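Local coordinates for protein ABC sugar (Ribose) transporter, periplasmic substrate-binding subunit (Rhodobacter sphaeroides, PDB 3L49) that probably binds a sugar or related carbohydrate in the periplasm and delivers it to an ABC transporter for import, at residues Gly5-Ile10 against Thr37-Asp42; Gly9-Gly14 against Ser52-Leu57; Gln60-Ile65 against Ala85-Phe90; Glu67-Leu72 against Thr91-Thr96. One frame throughout, in Å; residues are numbered along the deposited sequence.

Interaction 1. Residues Gly5-Ile10 against Thr37-Asp42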
# COMPACT_ATOMS: atom_id res chain seq x y z
N GLY A 5 13.97 -2.71 28.56
CA GLY A 5 13.25 -3.71 29.33
C GLY A 5 11.87 -3.96 28.77
O GLY A 5 10.95 -4.30 29.51
N LYS A 6 11.72 -3.79 27.46
CA LYS A 6 10.39 -3.78 26.86
C LYS A 6 10.20 -4.86 25.81
O LYS A 6 11.16 -5.31 25.17
CB LYS A 6 10.05 -2.40 26.26
CG LYS A 6 10.50 -1.18 27.08
CD LYS A 6 9.52 -0.77 28.15
CE LYS A 6 10.17 0.26 29.08
NZ LYS A 6 9.16 0.97 29.92
N THR A 7 8.95 -5.27 25.65
CA THR A 7 8.57 -6.25 24.64
C THR A 7 7.52 -5.62 23.75
O THR A 7 6.49 -5.14 24.23
CB THR A 7 7.99 -7.53 25.28
OG1 THR A 7 8.87 -7.99 26.32
CG2 THR A 7 7.84 -8.62 24.24
N ILE A 8 7.79 -5.60 22.45
CA ILE A 8 6.87 -5.02 21.47
C ILE A 8 6.40 -6.10 20.52
O ILE A 8 7.20 -6.76 19.87
CB ILE A 8 7.53 -3.87 20.64
CG1 ILE A 8 8.30 -2.87 21.54
CG2 ILE A 8 6.50 -3.17 19.73
CD1 ILE A 8 7.50 -2.17 22.62
N GLY A 9 5.08 -6.29 20.45
CA GLY A 9 4.49 -7.18 19.47
C GLY A 9 4.27 -6.50 18.13
O GLY A 9 3.91 -5.33 18.07
N ILE A 10 4.51 -7.25 17.06
CA ILE A 10 4.22 -6.82 15.69
C ILE A 10 3.20 -7.78 15.08
O ILE A 10 3.42 -8.99 15.09
CB ILE A 10 5.49 -6.84 14.79
CG1 ILE A 10 6.57 -5.91 15.33
CG2 ILE A 10 5.15 -6.49 13.33
CD1 ILE A 10 7.94 -6.31 14.87
N THR A 37 12.75 -6.39 22.92
CA THR A 37 12.39 -7.72 22.46
C THR A 37 11.22 -7.55 21.49
O THR A 37 10.28 -6.80 21.76
CB THR A 37 12.01 -8.66 23.65
OG1 THR A 37 13.13 -8.76 24.54
CG2 THR A 37 11.62 -10.06 23.19
N ALA A 38 11.29 -8.24 20.36
CA ALA A 38 10.22 -8.21 19.37
C ALA A 38 9.46 -9.53 19.37
O ALA A 38 10.07 -10.59 19.33
CB ALA A 38 10.80 -7.93 17.99
N ILE A 39 8.14 -9.47 19.46
CA ILE A 39 7.31 -10.64 19.15
C ILE A 39 6.70 -10.39 17.78
O ILE A 39 5.71 -9.66 17.64
CB ILE A 39 6.25 -10.92 20.23
CG1 ILE A 39 6.92 -11.21 21.57
CG2 ILE A 39 5.33 -12.09 19.80
CD1 ILE A 39 5.96 -11.34 22.75
N ALA A 40 7.30 -11.00 16.76
CA ALA A 40 6.94 -10.74 15.38
C ALA A 40 6.02 -11.81 14.81
O ALA A 40 6.43 -12.96 14.61
CB ALA A 40 8.19 -10.60 14.54
N LEU A 41 4.78 -11.42 14.52
CA LEU A 41 3.80 -12.35 13.94
C LEU A 41 3.35 -11.94 12.53
O LEU A 41 3.05 -10.77 12.27
CB LEU A 41 2.61 -12.52 14.88
CG LEU A 41 2.88 -13.04 16.31
CD1 LEU A 41 1.67 -12.80 17.17
CD2 LEU A 41 3.30 -14.53 16.37
N ASP A 42 3.34 -12.93 11.64
CA ASP A 42 3.01 -12.75 10.23
C ASP A 42 1.79 -13.63 9.90
O ASP A 42 1.81 -14.85 10.12
CB ASP A 42 4.23 -13.11 9.36
CG ASP A 42 3.91 -13.27 7.87
OD1 ASP A 42 2.78 -13.01 7.41
OD2 ASP A 42 4.84 -13.67 7.12
O HOH W 1 13.88 -6.65 25.91
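Five main-chain hydrogen bonds, donated alternately from the two sides, hold Gly5-Ile10 beside Thr37-Asp42. Ile8 is gripped at both polar atoms. Its N meets Thr37 O at 2.8 Å, with an almost straight N-H (172°) lying nearly along the C=O axis, whereas Ile8 O receives Ile39 N at 2.9 Å from above its carbonyl plane. Likewise Ile10 N reaches Ile39 O at 2.8 Å, and Ile10 O takes Leu41 N within the carbonyl plane. At the other end Lys6 O accepts Thr37 N at 3.0 Å, and a water bridges Lys6 O to Thr37 OG1. On the face bearing Thr7, Thr37 and Ile39, both threonines hold CG2 anti to the backbone N and stand side by side; the Thr7 and Ile39 side chains cross obliquely, with Thr7 CG2 3.6 Å from Ile39 CD1. Beta-branched residues suit so extended a backbone. On the other face, with Ile8 and Ala38, Ile10 CD1 lies 4.3 Å from Ala40 CB. Ile10 and the small Ala40 lie under helix 18-33, meeting Ile28 and Tyr24, while Ile8 packs on Val259 of helix 248-263. On their other edge Thr7 bonds to Asp63, ahead of strand 64-68, and Gly9 to Ala64 and Ile66 within it. Such in-register parallel pairing, axes 14° apart, typifies a beta-alpha-beta unit (strand 7-12, helix 18-33, strand 37-42), here at the sheet edge of a periplasmic binding protein lobe.

Interaction 2. Residues Gly9-Gly14 against Ser52-Leu57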
# COMPACT_ATOMS: atom_id res chain seq x y z
N GLY A 9 5.08 -6.29 20.45
CA GLY A 9 4.49 -7.18 19.47
C GLY A 9 4.27 -6.50 18.13
O GLY A 9 3.91 -5.33 18.07
N ILE A 10 4.51 -7.25 17.06
CA ILE A 10 4.22 -6.82 15.69
C ILE A 10 3.20 -7.78 15.08
O ILE A 10 3.42 -8.99 15.09
CB ILE A 10 5.49 -6.84 14.79
CG1 ILE A 10 6.57 -5.91 15.33
CG2 ILE A 10 5.15 -6.49 13.33
CD1 ILE A 10 7.94 -6.31 14.87
N THR A 11 2.10 -7.24 14.56
CA THR A 11 1.13 -8.05 13.81
C THR A 11 0.90 -7.50 12.39
O THR A 11 0.26 -6.48 12.20
CB THR A 11 -0.21 -8.31 14.60
OG1 THR A 11 -1.20 -8.87 13.73
CG2 THR A 11 -0.78 -7.04 15.24
N ALA A 12 1.46 -8.19 11.40
CA ALA A 12 1.33 -7.81 10.00
C ALA A 12 0.47 -8.83 9.26
O ALA A 12 0.48 -10.01 9.62
CB ALA A 12 2.69 -7.76 9.36
N ILE A 13 -0.24 -8.40 8.23
CA ILE A 13 -1.05 -9.37 7.48
C ILE A 13 -0.20 -10.21 6.50
O ILE A 13 -0.62 -11.29 6.10
CB ILE A 13 -2.30 -8.73 6.80
CG1 ILE A 13 -3.31 -9.84 6.42
CG2 ILE A 13 -1.90 -7.83 5.63
CD1 ILE A 13 -4.70 -9.37 6.08
N GLY A 14 0.99 -9.74 6.15
CA GLY A 14 1.86 -10.53 5.31
C GLY A 14 3.25 -9.98 5.16
O GLY A 14 3.55 -8.86 5.61
N SER A 52 -6.23 -14.35 15.46
CA SER A 52 -5.68 -15.16 16.54
C SER A 52 -4.28 -14.71 16.94
O SER A 52 -3.89 -14.83 18.11
CB SER A 52 -5.69 -16.64 16.17
OG SER A 52 -4.77 -16.91 15.12
N GLN A 53 -3.52 -14.17 15.98
CA GLN A 53 -2.22 -13.59 16.28
C GLN A 53 -2.33 -12.35 17.17
O GLN A 53 -1.46 -12.12 18.02
CB GLN A 53 -1.46 -13.29 15.00
CG GLN A 53 -0.68 -14.48 14.52
CD GLN A 53 -0.21 -14.32 13.10
OE1 GLN A 53 -0.63 -13.42 12.39
NE2 GLN A 53 0.67 -15.22 12.67
N ILE A 54 -3.40 -11.58 17.00
CA ILE A 54 -3.74 -10.50 17.92
C ILE A 54 -4.09 -11.04 19.32
O ILE A 54 -3.56 -10.55 20.34
CB ILE A 54 -4.87 -9.60 17.33
CG1 ILE A 54 -4.34 -8.77 16.15
CG2 ILE A 54 -5.46 -8.68 18.39
CD1 ILE A 54 -5.41 -8.14 15.28
N GLN A 55 -4.94 -12.08 19.37
CA GLN A 55 -5.35 -12.76 20.61
C GLN A 55 -4.16 -13.21 21.42
O GLN A 55 -4.10 -12.99 22.63
CB GLN A 55 -6.22 -13.98 20.30
CG GLN A 55 -7.59 -13.67 19.71
CD GLN A 55 -8.34 -14.91 19.28
OE1 GLN A 55 -7.76 -15.96 19.02
NE2 GLN A 55 -9.66 -14.80 19.21
N THR A 56 -3.21 -13.84 20.73
CA THR A 56 -1.91 -14.22 21.27
C THR A 56 -1.18 -13.05 21.93
O THR A 56 -0.76 -13.15 23.09
CB THR A 56 -1.02 -14.74 20.13
OG1 THR A 56 -1.66 -15.84 19.50
CG2 THR A 56 0.35 -15.15 20.65
N LEU A 57 -1.07 -11.95 21.18
CA LEU A 57 -0.38 -10.75 21.64
C LEU A 57 -1.03 -10.14 22.87
O LEU A 57 -0.33 -9.78 23.82
CB LEU A 57 -0.26 -9.71 20.52
CG LEU A 57 0.74 -9.98 19.40
CD1 LEU A 57 0.62 -8.93 18.29
CD2 LEU A 57 2.18 -10.06 19.91
O HOH W 2 -0.02 -10.89 12.35
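Helix 47-60 lies on the sheet as the connecting helix of a beta-alpha-beta crossover, and here it runs over strand 7-12 almost antiparallel (173°), the short axes 9.1 Å apart. Leu57 makes the tightest fit. Its CG stands anti to the carbonyl carbon, which sends the two methyls down onto the strand: CD2 rests 3.7 Å from Gly9 CA, an approach open because glycine leaves the sheet surface bare, and CD1 sits 3.8 Å from Thr11 CB. Thr11 crosses both Leu57 and Ile54 obliquely, its CG2 touching each, while its OG1 is 4.0 Å from Ile54 CG1. Because the chain passes from strand 37-42 through this helix to strand 64-68, the crossover straddles strand 7-12, and Leu57 and Thr11 both touch Ile65 as well. On the opposite side of the sheet Ile10 points away from the helix, toward helix 18-33. Threonine suits its place by giving the helix a methyl and keeping a hydroxyl for polar partners: OG1, anti to the backbone N (chi1 169°), is hydrogen-bonded to Gln50 NE2. A water 2.7 Å from Thr11 OG1 also lies 2.6 Å from Gln53 OE1 and 2.9 Å from Ala12 O, while Gln53 NE2 bonds to Asp42 O.

Interaction 3. Residues Gln60-Ile65 against Ala85-Phe90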
# COMPACT_ATOMS: atom_id res chain seq x y z
N GLN A 60 -0.26 -12.21 25.75
CA GLN A 60 1.16 -12.15 26.10
C GLN A 60 1.56 -10.85 26.79
O GLN A 60 2.68 -10.73 27.30
CB GLN A 60 2.04 -12.37 24.88
CG GLN A 60 2.23 -13.84 24.54
CD GLN A 60 2.91 -14.06 23.20
OE1 GLN A 60 3.62 -15.04 23.01
NE2 GLN A 60 2.68 -13.15 22.26
N LYS A 61 0.63 -9.89 26.82
CA LYS A 61 0.81 -8.58 27.48
C LYS A 61 2.14 -7.87 27.15
O LYS A 61 3.02 -7.77 28.02
CB LYS A 61 0.63 -8.72 29.00
CG LYS A 61 -0.76 -9.14 29.43
CD LYS A 61 -0.75 -9.59 30.89
CE LYS A 61 -2.13 -10.02 31.34
NZ LYS A 61 -2.64 -11.18 30.56
N PRO A 62 2.29 -7.38 25.90
CA PRO A 62 3.52 -6.66 25.61
C PRO A 62 3.39 -5.20 26.06
O PRO A 62 2.30 -4.76 26.44
CB PRO A 62 3.64 -6.76 24.08
CG PRO A 62 2.34 -7.35 23.58
CD PRO A 62 1.40 -7.41 24.73
N ASP A 63 4.50 -4.48 26.03
CA ASP A 63 4.49 -3.05 26.35
C ASP A 63 3.77 -2.19 25.29
O ASP A 63 3.27 -1.12 25.62
CB ASP A 63 5.91 -2.54 26.63
CG ASP A 63 6.60 -3.32 27.75
OD1 ASP A 63 6.62 -2.83 28.90
OD2 ASP A 63 7.11 -4.43 27.48
N ALA A 64 3.73 -2.68 24.04
CA ALA A 64 2.90 -2.10 22.96
C ALA A 64 2.75 -3.04 21.77
O ALA A 64 3.55 -3.96 21.57
CB ALA A 64 3.45 -0.76 22.50
N ILE A 65 1.73 -2.79 20.96
CA ILE A 65 1.50 -3.55 19.72
C ILE A 65 1.60 -2.64 18.49
O ILE A 65 1.04 -1.53 18.48
CB ILE A 65 0.15 -4.31 19.78
CG1 ILE A 65 0.23 -5.45 20.81
CG2 ILE A 65 -0.27 -4.85 18.39
CD1 ILE A 65 -1.11 -6.07 21.19
N ALA A 85 -7.61 -4.18 26.75
CA ALA A 85 -6.52 -4.78 27.52
C ALA A 85 -5.54 -3.74 28.08
O ALA A 85 -4.69 -4.07 28.91
CB ALA A 85 -5.79 -5.80 26.67
N GLY A 86 -5.68 -2.49 27.63
CA GLY A 86 -4.82 -1.40 28.08
C GLY A 86 -3.42 -1.43 27.48
O GLY A 86 -2.46 -0.96 28.10
N ILE A 87 -3.30 -1.98 26.27
CA ILE A 87 -2.02 -2.08 25.58
C ILE A 87 -1.97 -1.00 24.51
O ILE A 87 -2.88 -0.91 23.68
CB ILE A 87 -1.82 -3.49 24.94
CG1 ILE A 87 -1.92 -4.60 26.00
CG2 ILE A 87 -0.47 -3.58 24.21
CD1 ILE A 87 -2.23 -5.98 25.42
N PRO A 88 -0.91 -0.16 24.53
CA PRO A 88 -0.71 0.91 23.54
C PRO A 88 -0.64 0.37 22.11
O PRO A 88 0.10 -0.57 21.83
CB PRO A 88 0.63 1.51 23.96
CG PRO A 88 0.77 1.18 25.39
CD PRO A 88 0.16 -0.17 25.54
N LEU A 89 -1.44 0.96 21.23
CA LEU A 89 -1.53 0.51 19.85
C LEU A 89 -0.98 1.53 18.85
O LEU A 89 -1.31 2.72 18.89
CB LEU A 89 -2.98 0.11 19.50
CG LEU A 89 -3.35 -0.39 18.09
CD1 LEU A 89 -2.48 -1.56 17.62
CD2 LEU A 89 -4.83 -0.74 18.03
N PHE A 90 -0.11 1.05 17.97
CA PHE A 90 0.52 1.85 16.94
C PHE A 90 0.26 1.12 15.64
O PHE A 90 0.18 -0.11 15.62
CB PHE A 90 2.01 1.97 17.21
CG PHE A 90 2.33 2.80 18.41
CD1 PHE A 90 2.61 4.15 18.27
CD2 PHE A 90 2.33 2.24 19.68
CE1 PHE A 90 2.89 4.95 19.37
CE2 PHE A 90 2.62 3.03 20.80
CZ PHE A 90 2.89 4.38 20.64
O HOH W 3 0.28 -2.89 28.56
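Ile65 O is held by one hydrogen bond and one weaker contact: Phe90 N donates to it at 2.9 Å, nearly along the C=O axis, and the CA-H of Leu89 leans on it with Leu89 CA 3.6 Å away. Ile65 N in turn gives a straight bond (171°) to Pro88 O at 2.9 Å. These bonds open the parallel pairing of strands 64-68 and 89-92, the two strands of a beta-alpha-beta unit whose helix 72-84 has just ended in a Schellman motif at Gly86, where the positive phi (75°) comes easily to glycine. Pro88 has no N-H for Asp63 O, so the main-chain pairing begins only with Pro88 O; its ring carbons come up instead, CD 3.3 Å from Asp63 O. Asp63 itself turns away, its OD2 bonding to Thr7 N.

Ile87 points toward the 60-65 segment and packs against Pro62, Ala64 and Ile65. CG2, anti to the backbone N, lies 3.9 Å from Ile65 CG1, while CD1, at the end of the other branch, meets Pro62 CD. Ile82 of helix 72-84 touches both isoleucines, so these branched side chains belong to the helix-covered core. Ala64, facing helix 248-263 at Val259, is short enough to leave room for Phe90: its CB comes obliquely to the ring, 4.2 Å from Phe90 CE2, whereas Ile65 O lies at the ring edge, near its plane.

Interaction 4. Residues Glu67-Leu72 against Thr91-Thr96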
# COMPACT_ATOMS: atom_id res chain seq x y z
N GLU A 67 0.51 -2.73 14.56
CA GLU A 67 -0.28 -3.45 13.57
C GLU A 67 0.11 -2.96 12.17
O GLU A 67 0.19 -1.76 11.94
CB GLU A 67 -1.77 -3.23 13.86
CG GLU A 67 -2.71 -4.28 13.29
CD GLU A 67 -2.85 -4.20 11.78
OE1 GLU A 67 -2.84 -3.07 11.24
OE2 GLU A 67 -2.96 -5.26 11.14
N GLN A 68 0.32 -3.88 11.24
CA GLN A 68 0.66 -3.50 9.86
C GLN A 68 -0.34 -4.01 8.82
O GLN A 68 -0.52 -5.22 8.68
CB GLN A 68 2.07 -3.96 9.53
CG GLN A 68 2.48 -3.79 8.09
CD GLN A 68 3.93 -4.15 7.87
OE1 GLN A 68 4.78 -3.87 8.71
NE2 GLN A 68 4.21 -4.80 6.74
N LEU A 69 -0.98 -3.08 8.12
CA LEU A 69 -1.91 -3.35 7.00
C LEU A 69 -3.08 -4.27 7.32
O LEU A 69 -3.39 -4.53 8.48
CB LEU A 69 -1.16 -3.82 5.75
CG LEU A 69 -0.39 -2.71 5.03
CD1 LEU A 69 0.80 -3.29 4.28
CD2 LEU A 69 -1.31 -1.91 4.09
N GLY A 70 -3.75 -4.76 6.29
CA GLY A 70 -4.91 -5.63 6.47
C GLY A 70 -6.23 -4.89 6.38
O GLY A 70 -6.27 -3.67 6.23
N ASN A 71 -7.31 -5.66 6.47
CA ASN A 71 -8.67 -5.12 6.40
C ASN A 71 -9.12 -4.57 7.73
O ASN A 71 -9.15 -5.29 8.73
CB ASN A 71 -9.64 -6.19 5.91
CG ASN A 71 -9.71 -6.27 4.40
OD1 ASN A 71 -10.79 -6.50 3.85
ND2 ASN A 71 -8.58 -6.09 3.71
N LEU A 72 -9.49 -3.28 7.72
CA LEU A 72 -9.89 -2.55 8.92
C LEU A 72 -11.18 -3.10 9.54
O LEU A 72 -11.27 -3.26 10.76
CB LEU A 72 -10.08 -1.05 8.60
CG LEU A 72 -9.61 0.06 9.55
CD1 LEU A 72 -10.63 1.19 9.58
CD2 LEU A 72 -9.31 -0.43 10.98
N THR A 91 0.11 1.86 14.54
CA THR A 91 -0.06 1.21 13.25
C THR A 91 0.94 1.69 12.22
O THR A 91 1.45 2.81 12.30
CB THR A 91 -1.47 1.43 12.65
OG1 THR A 91 -1.75 2.83 12.59
CG2 THR A 91 -2.55 0.71 13.47
N VAL A 92 1.25 0.82 11.26
CA VAL A 92 1.81 1.28 10.01
C VAL A 92 0.78 1.09 8.90
O VAL A 92 0.22 -0.00 8.74
CB VAL A 92 3.27 0.74 9.69
CG1 VAL A 92 3.90 0.08 10.91
CG2 VAL A 92 3.34 -0.17 8.48
N ASP A 93 0.47 2.20 8.23
CA ASP A 93 -0.54 2.31 7.17
C ASP A 93 -2.01 2.21 7.59
O ASP A 93 -2.88 2.79 6.94
CB ASP A 93 -0.25 1.38 5.98
CG ASP A 93 0.80 1.95 5.04
OD1 ASP A 93 1.45 2.96 5.39
OD2 ASP A 93 0.96 1.39 3.94
N THR A 94 -2.29 1.48 8.67
CA THR A 94 -3.67 1.24 9.07
C THR A 94 -4.23 2.45 9.81
O THR A 94 -4.06 2.60 11.02
CB THR A 94 -3.80 -0.06 9.91
OG1 THR A 94 -3.10 -1.12 9.24
CG2 THR A 94 -5.28 -0.47 10.08
N ALA A 95 -4.88 3.33 9.06
CA ALA A 95 -5.47 4.53 9.65
C ALA A 95 -6.69 4.18 10.48
O ALA A 95 -7.76 3.88 9.94
CB ALA A 95 -5.82 5.54 8.56
N THR A 96 -6.52 4.21 11.80
CA THR A 96 -7.62 3.93 12.73
C THR A 96 -7.57 4.81 13.98
O THR A 96 -6.49 5.09 14.50
CB THR A 96 -7.73 2.40 13.10
OG1 THR A 96 -8.91 2.17 13.89
CG2 THR A 96 -6.49 1.87 13.86
O HOH W 4 -4.61 -1.36 6.67
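Glu67 starts at CB, which lies 4.0 Å from Thr91 CG2 on the same face of the sheet. CG runs anti to the backbone N, and a bend at chi2 (-72°) folds the carboxylate toward the loops beyond the strands. OE1 there accepts the hydroxyl proton of Thr94 OG1 at 2.8 Å, met nearly along the C-O axis. OE2 comes 2.8 Å from Leu69 O, so close for two oxygens that the acid is probably protonated. Thr94 OG1, having donated its proton to Glu67, receives one from a water that also donates to Gly70 O, so the buried polar ends link both loops. Behind them Val92 N binds Glu67 O at 2.9 Å, and Leu69 N makes a weak bond to Val92 O.

On the other face Gln68 is extended and lies alongside Val92, CG 3.7 Å from Val92 CG2; its amide goes on to Gln27 and Asp20 of helix 18-33. Gly70 carries a positive phi (98°) in the turn before helix 72-84, a conformation suited to a residue lacking CB. Leu72, in the helix's first turn, sets CD2 4.1 Å from Thr94 CG2 and 3.9 Å from Thr96 CB. Leu69 CD2 lies beside Asp93 CB, and Asp93 OD1 is fixed by Thr104. Asp93 comes within about 3 Å, nearest atoms, of a bound unidentified ligand. Loops at the C-terminal ends of parallel strands that line the ligand cleft between two lobes are characteristic of periplasmic binding proteins.

From the N terminus the chain enters strand 7-12, makes helix 18-33 and returns in strand 37-42, where interaction 1 closes. Interaction 2 starts from the same strand, sharing Gly9 and Ile10, but closes later, on helix 47-60, so its longer loop takes in strand 37-42. Both are complete before interactions 3 and 4 open. These cross: 60-65 and 67-72 come first, then 85-90 and 91-96, because both lie on strands 64-68 and 89-92, one at the entry and one at the exit. Backbone bonds join strand 7-12 of interactions 1 and 2 to strand 64-68 of interactions 3 and 4 in one sheet, with 37-42 at its edge and the ligand cleft beyond the strands' C-terminal ends.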